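Local coordinates for protein Bug27 (Bordetella pertussis, PDB 2QPQ) that probably binds a small solute in the periplasm as a Venus-flytrap solute-binding protein of the Bug family, at residues A[76-90]-A[286-300]. Numbering follows the deposited sequence.
Sequences AVNPGVFRNLPFDPK and IDRFSALTKQIGLKV
K299 turns back at its second torsion (chi2 -70°), and this bend brings NZ to G80 O at 2.8 Å. The ammonium group lies above the carbonyl plane there. NZ also donates to a water shared with P79 O and F82 O. K90 instead runs extended beyond CG, and its CG and CE pass I286 CD1 and CG2. Its NZ forms a salt bridge with D287 OD1 at 2.8 Å, on the syn side of the carboxylate. K299 CG sits over one face of the R83 guanidinium, 3.7 Å above its plane. R83 NE also donates a hydrogen bond to D301 O.

V300 N gives V81 O a nearly straight backbone bond (2.7 Å, 170°). V81 CG1 packs on T293 CG2 at 3.6 Å and also meets L298. F289 turns its ring edge to the backbone of A76, while V77 CG2 meets F289 CD2 at 3.6 Å, obliquely to the ring.

G80 lets the helices come close: its CA lies 3.4 Å from S290 OG. Waters fill in beside it. One joins A76 O to S290 OG, and another joins V77 O to T293 OG1.

The chain after helix 275-296 leaves through a Schellman motif at G297 and returns along V81. The short helical pieces 76-81 and 286-296 cross at -40°. This is structural packing in a periplasmic binding-protein fold: the C-terminal helix and tail lie against helix 74-81, which follows strand 67-72. Helix 141-153 touches V77 and L298, and helix 52-59 touches F82.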
loop_
_atom_site.group_PDB
_atom_site.type_symbol
_atom_site.label_atom_id
_atom_site.label_comp_id
_atom_site.label_asym_id
_atom_site.label_seq_id
_atom_site.Cartn_x
_atom_site.Cartn_y
_atom_site.Cartn_z
ATOM N N ALA A 76 -0.446 -2.353 8.533
ATOM C CA ALA A 76 -1.599 -3.075 9.109
ATOM C C ALA A 76 -1.535 -4.584 8.863
ATOM O O ALA A 76 -2.219 -5.347 9.552
ATOM C CB ALA A 76 -2.918 -2.492 8.619
ATOM N N VAL A 77 -0.748 -5.011 7.865
ATOM C CA VAL A 77 -0.571 -6.441 7.582
ATOM C C VAL A 77 0.399 -7.093 8.559
ATOM O O VAL A 77 0.237 -8.264 8.955
ATOM C CB VAL A 77 -0.049 -6.695 6.134
ATOM C CG1 VAL A 77 0.147 -8.206 5.875
ATOM C CG2 VAL A 77 -1.016 -6.113 5.098
ATOM N N ASN A 78 1.402 -6.334 8.960
ATOM C CA ASN A 78 2.491 -6.888 9.755
ATOM C C ASN A 78 2.133 -7.573 11.072
ATOM O O ASN A 78 2.754 -8.598 11.396
ATOM C CB ASN A 78 3.591 -5.834 9.964
ATOM C CG ASN A 78 4.404 -5.557 8.706
ATOM O OD1 ASN A 78 5.190 -4.620 8.671
ATOM N ND2 ASN A 78 4.231 -6.361 7.695
ATOM N N PRO A 79 1.174 -7.020 11.858
ATOM C CA PRO A 79 0.873 -7.679 13.113
ATOM C C PRO A 79 0.401 -9.131 12.930
ATOM O O PRO A 79 0.719 -9.945 13.775
ATOM C CB PRO A 79 -0.207 -6.768 13.746
ATOM C CG PRO A 79 0.096 -5.395 13.110
ATOM C CD PRO A 79 0.380 -5.782 11.712
ATOM N N GLY A 80 -0.299 -9.444 11.831
ATOM C CA GLY A 80 -0.803 -10.797 11.606
ATOM C C GLY A 80 0.245 -11.767 11.078
ATOM O O GLY A 80 0.093 -12.973 11.250
ATOM N N VAL A 81 1.330 -11.265 10.490
ATOM C CA VAL A 81 2.297 -12.105 9.768
ATOM C C VAL A 81 3.683 -12.179 10.407
ATOM O O VAL A 81 4.541 -12.957 9.945
ATOM C CB VAL A 81 2.456 -11.688 8.266
ATOM C CG1 VAL A 81 1.101 -11.827 7.513
ATOM C CG2 VAL A 81 3.050 -10.262 8.120
ATOM N N PHE A 82 3.919 -11.359 11.434
ATOM C CA PHE A 82 5.121 -11.480 12.220
ATOM C C PHE A 82 4.808 -12.158 13.531
ATOM O O PHE A 82 3.840 -11.797 14.176
ATOM C CB PHE A 82 5.819 -10.127 12.414
ATOM C CG PHE A 82 6.525 -9.665 11.181
ATOM C CD1 PHE A 82 5.819 -9.001 10.174
ATOM C CD2 PHE A 82 7.883 -9.923 11.019
ATOM C CE1 PHE A 82 6.468 -8.600 9.016
ATOM C CE2 PHE A 82 8.553 -9.538 9.885
ATOM C CZ PHE A 82 7.845 -8.865 8.861
ATOM N N ARG A 83 5.623 -13.151 13.888
ATOM C CA ARG A 83 5.403 -13.978 15.096
ATOM C C ARG A 83 5.536 -13.155 16.374
ATOM O O ARG A 83 4.711 -13.282 17.291
ATOM C CB ARG A 83 6.349 -15.198 15.116
ATOM C CG ARG A 83 6.127 -16.163 13.917
ATOM C CD ARG A 83 7.100 -17.389 13.878
ATOM N NE ARG A 83 6.925 -18.146 12.626
ATOM C CZ ARG A 83 5.970 -19.054 12.432
ATOM N NH1 ARG A 83 5.114 -19.325 13.407
ATOM N NH2 ARG A 83 5.859 -19.676 11.265
ATOM N N ASN A 84 6.531 -12.268 16.413
ATOM C CA ASN A 84 6.837 -11.502 17.627
ATOM C C ASN A 84 7.128 -10.035 17.323
ATOM O O ASN A 84 8.278 -9.584 17.415
ATOM C CB ASN A 84 8.042 -12.089 18.367
ATOM C CG ASN A 84 7.865 -13.553 18.742
ATOM O OD1 ASN A 84 8.477 -14.444 18.122
ATOM N ND2 ASN A 84 7.058 -13.813 19.770
ATOM N N LEU A 85 6.096 -9.288 16.950
ATOM C CA LEU A 85 6.263 -7.850 16.673
ATOM C C LEU A 85 6.778 -7.146 17.905
ATOM O O LEU A 85 6.209 -7.292 18.963
ATOM C CB LEU A 85 4.907 -7.267 16.283
ATOM C CG LEU A 85 4.781 -6.148 15.269
ATOM C CD1 LEU A 85 5.354 -6.580 13.973
ATOM C CD2 LEU A 85 3.315 -5.781 15.156
ATOM N N PRO A 86 7.840 -6.333 17.759
ATOM C CA PRO A 86 8.538 -5.686 18.870
ATOM C C PRO A 86 7.870 -4.388 19.394
ATOM O O PRO A 86 8.519 -3.570 20.074
ATOM C CB PRO A 86 9.906 -5.389 18.265
ATOM C CG PRO A 86 9.606 -5.115 16.802
ATOM C CD PRO A 86 8.412 -5.970 16.447
ATOM N N PHE A 87 6.579 -4.216 19.103
ATOM C CA PHE A 87 5.816 -3.045 19.531
ATOM C C PHE A 87 4.339 -3.397 19.478
ATOM O O PHE A 87 3.950 -4.437 18.938
ATOM C CB PHE A 87 6.104 -1.812 18.661
ATOM C CG PHE A 87 6.092 -2.107 17.172
ATOM C CD1 PHE A 87 4.876 -2.243 16.483
ATOM C CD2 PHE A 87 7.271 -2.263 16.484
ATOM C CE1 PHE A 87 4.863 -2.516 15.095
ATOM C CE2 PHE A 87 7.257 -2.569 15.103
ATOM C CZ PHE A 87 6.048 -2.704 14.437
ATOM N N ASP A 88 3.518 -2.533 20.044
ATOM C CA ASP A 88 2.062 -2.697 19.965
ATOM C C ASP A 88 1.625 -1.794 18.808
ATOM O O ASP A 88 1.676 -0.578 18.922
ATOM C CB ASP A 88 1.414 -2.247 21.255
ATOM C CG ASP A 88 -0.104 -2.439 21.258
ATOM O OD1 ASP A 88 -0.778 -2.420 20.205
ATOM O OD2 ASP A 88 -0.662 -2.581 22.350
ATOM N N PRO A 89 1.187 -2.385 17.692
ATOM C CA PRO A 89 0.927 -1.610 16.481
ATOM C C PRO A 89 -0.309 -0.706 16.609
ATOM O O PRO A 89 -0.481 0.230 15.805
ATOM C CB PRO A 89 0.681 -2.696 15.411
ATOM C CG PRO A 89 0.037 -3.813 16.221
ATOM C CD PRO A 89 0.802 -3.808 17.536
ATOM N N LYS A 90 -1.163 -0.971 17.595
ATOM C CA LYS A 90 -2.244 -0.042 17.906
ATOM C C LYS A 90 -1.821 1.003 18.959
ATOM O O LYS A 90 -1.921 2.196 18.706
ATOM C CB LYS A 90 -3.499 -0.791 18.326
ATOM C CG LYS A 90 -4.013 -1.708 17.224
ATOM C CD LYS A 90 -5.371 -2.223 17.575
ATOM C CE LYS A 90 -5.857 -3.214 16.549
ATOM N NZ LYS A 90 -7.133 -3.856 17.066
ATOM N N ILE A 286 -5.834 -3.598 10.582
ATOM C CA ILE A 286 -5.067 -4.548 11.363
ATOM C C ILE A 286 -5.949 -5.753 11.633
ATOM O O ILE A 286 -5.528 -6.896 11.394
ATOM C CB ILE A 286 -4.565 -3.927 12.683
ATOM C CG1 ILE A 286 -3.375 -2.989 12.384
ATOM C CG2 ILE A 286 -4.131 -5.068 13.668
ATOM C CD1 ILE A 286 -2.863 -2.195 13.576
ATOM N N ASP A 287 -7.172 -5.496 12.106
ATOM C CA ASP A 287 -8.107 -6.578 12.464
ATOM C C ASP A 287 -8.467 -7.417 11.243
ATOM O O ASP A 287 -8.465 -8.625 11.286
ATOM C CB ASP A 287 -9.366 -5.982 13.113
ATOM C CG ASP A 287 -9.099 -5.402 14.519
ATOM O OD1 ASP A 287 -8.029 -5.682 15.137
ATOM O OD2 ASP A 287 -9.995 -4.674 15.016
ATOM N N ARG A 288 -8.762 -6.746 10.146
ATOM C CA ARG A 288 -9.193 -7.406 8.928
ATOM C C ARG A 288 -8.067 -8.249 8.302
ATOM O O ARG A 288 -8.281 -9.398 7.880
ATOM C CB ARG A 288 -9.700 -6.328 7.980
ATOM C CG ARG A 288 -9.826 -6.719 6.557
ATOM C CD ARG A 288 -9.710 -5.451 5.756
ATOM N NE ARG A 288 -10.045 -5.760 4.379
ATOM C CZ ARG A 288 -9.740 -4.994 3.353
ATOM N NH1 ARG A 288 -9.041 -3.871 3.529
ATOM N NH2 ARG A 288 -10.137 -5.377 2.164
ATOM N N PHE A 289 -6.862 -7.684 8.261
ATOM C CA PHE A 289 -5.740 -8.386 7.633
ATOM C C PHE A 289 -5.339 -9.544 8.501
ATOM O O PHE A 289 -4.982 -10.602 7.998
ATOM C CB PHE A 289 -4.542 -7.439 7.409
ATOM C CG PHE A 289 -4.805 -6.401 6.353
ATOM C CD1 PHE A 289 -5.681 -6.686 5.303
ATOM C CD2 PHE A 289 -4.192 -5.147 6.399
ATOM C CE1 PHE A 289 -5.950 -5.754 4.331
ATOM C CE2 PHE A 289 -4.429 -4.183 5.365
ATOM C CZ PHE A 289 -5.316 -4.486 4.356
ATOM N N SER A 290 -5.427 -9.361 9.820
ATOM C CA SER A 290 -5.030 -10.443 10.739
ATOM C C SER A 290 -5.940 -11.642 10.555
ATOM O O SER A 290 -5.484 -12.798 10.610
ATOM C CB SER A 290 -5.052 -9.958 12.191
ATOM O OG SER A 290 -3.782 -9.382 12.454
ATOM N N ALA A 291 -7.215 -11.353 10.333
ATOM C CA ALA A 291 -8.210 -12.404 10.087
ATOM C C ALA A 291 -7.900 -13.202 8.797
ATOM O O ALA A 291 -7.919 -14.452 8.778
ATOM C CB ALA A 291 -9.594 -11.787 10.022
ATOM N N LEU A 292 -7.619 -12.477 7.725
ATOM C CA LEU A 292 -7.232 -13.068 6.454
ATOM C C LEU A 292 -5.963 -13.905 6.553
ATOM O O LEU A 292 -5.937 -15.032 6.077
ATOM C CB LEU A 292 -7.040 -11.973 5.386
ATOM C CG LEU A 292 -6.588 -12.446 3.989
ATOM C CD1 LEU A 292 -7.603 -13.433 3.364
ATOM C CD2 LEU A 292 -6.348 -11.222 3.104
ATOM N N THR A 293 -4.899 -13.355 7.128
ATOM C CA THR A 293 -3.632 -14.093 7.193
ATOM C C THR A 293 -3.691 -15.269 8.207
ATOM O O THR A 293 -2.944 -16.247 8.074
ATOM C CB THR A 293 -2.423 -13.173 7.473
ATOM O OG1 THR A 293 -2.602 -12.500 8.722
ATOM C CG2 THR A 293 -2.263 -12.158 6.381
ATOM N N LYS A 294 -4.580 -15.172 9.190
ATOM C CA LYS A 294 -4.902 -16.333 10.041
ATOM C C LYS A 294 -5.595 -17.450 9.222
ATOM O O LYS A 294 -5.152 -18.596 9.283
ATOM C CB LYS A 294 -5.702 -15.933 11.282
ATOM C CG LYS A 294 -5.599 -16.896 12.475
ATOM C CD LYS A 294 -6.509 -16.419 13.621
ATOM C CE LYS A 294 -7.297 -17.545 14.273
ATOM N NZ LYS A 294 -7.875 -17.030 15.589
ATOM N N GLN A 295 -6.611 -17.116 8.428
ATOM C CA GLN A 295 -7.264 -18.096 7.523
ATOM C C GLN A 295 -6.257 -18.868 6.664
ATOM O O GLN A 295 -6.287 -20.106 6.602
ATOM C CB GLN A 295 -8.213 -17.422 6.543
ATOM C CG GLN A 295 -9.460 -16.794 7.096
ATOM C CD GLN A 295 -10.295 -16.125 5.989
ATOM O OE1 GLN A 295 -10.851 -16.813 5.121
ATOM N NE2 GLN A 295 -10.374 -14.790 6.012
ATOM N N ILE A 296 -5.383 -18.130 5.980
ATOM C CA ILE A 296 -4.461 -18.726 5.016
ATOM C C ILE A 296 -3.167 -19.233 5.681
ATOM O O ILE A 296 -2.329 -19.833 5.027
ATOM C CB ILE A 296 -4.107 -17.725 3.835
ATOM C CG1 ILE A 296 -3.292 -16.548 4.352
ATOM C CG2 ILE A 296 -5.370 -17.233 3.111
ATOM C CD1 ILE A 296 -2.732 -15.663 3.257
ATOM N N GLY A 297 -2.985 -18.954 6.967
ATOM C CA GLY A 297 -1.820 -19.443 7.694
ATOM C C GLY A 297 -0.481 -18.824 7.354
ATOM O O GLY A 297 0.554 -19.498 7.390
ATOM N N LEU A 298 -0.490 -17.528 7.037
ATOM C CA LEU A 298 0.719 -16.844 6.568
ATOM C C LEU A 298 1.503 -16.245 7.723
ATOM O O LEU A 298 0.958 -15.456 8.487
ATOM C CB LEU A 298 0.358 -15.741 5.549
ATOM C CG LEU A 298 1.508 -14.847 5.066
ATOM C CD1 LEU A 298 2.517 -15.570 4.189
ATOM C CD2 LEU A 298 0.926 -13.665 4.326
ATOM N N LYS A 299 2.776 -16.622 7.835
ATOM C CA LYS A 299 3.732 -15.906 8.648
ATOM C C LYS A 299 4.941 -15.612 7.768
ATOM O O LYS A 299 5.381 -16.441 6.971
ATOM C CB LYS A 299 4.199 -16.683 9.901
ATOM C CG LYS A 299 3.140 -17.013 10.944
ATOM C CD LYS A 299 2.638 -15.782 11.698
ATOM C CE LYS A 299 1.621 -16.193 12.751
ATOM N NZ LYS A 299 0.694 -15.073 13.066
ATOM N N VAL A 300 5.474 -14.424 7.915
ATOM C CA VAL A 300 6.603 -13.990 7.106
ATOM C C VAL A 300 7.915 -14.210 7.867
ATOM O O VAL A 300 8.976 -14.200 7.275
ATOM C CB VAL A 300 6.383 -12.543 6.583
ATOM C CG1 VAL A 300 7.609 -12.022 5.901
ATOM C CG2 VAL A 300 5.232 -12.528 5.595
HETATM O O HOH W 1 -2.433 -7.768 10.605
HETATM O O HOH W 2 -2.083 -9.656 8.693
HETATM O O HOH W 3 1.086 -12.802 14.222
HETATM O O HOH W 4 -2.667 -13.687 11.254
HETATM O O HOH W 5 -0.968 -15.943 10.398
#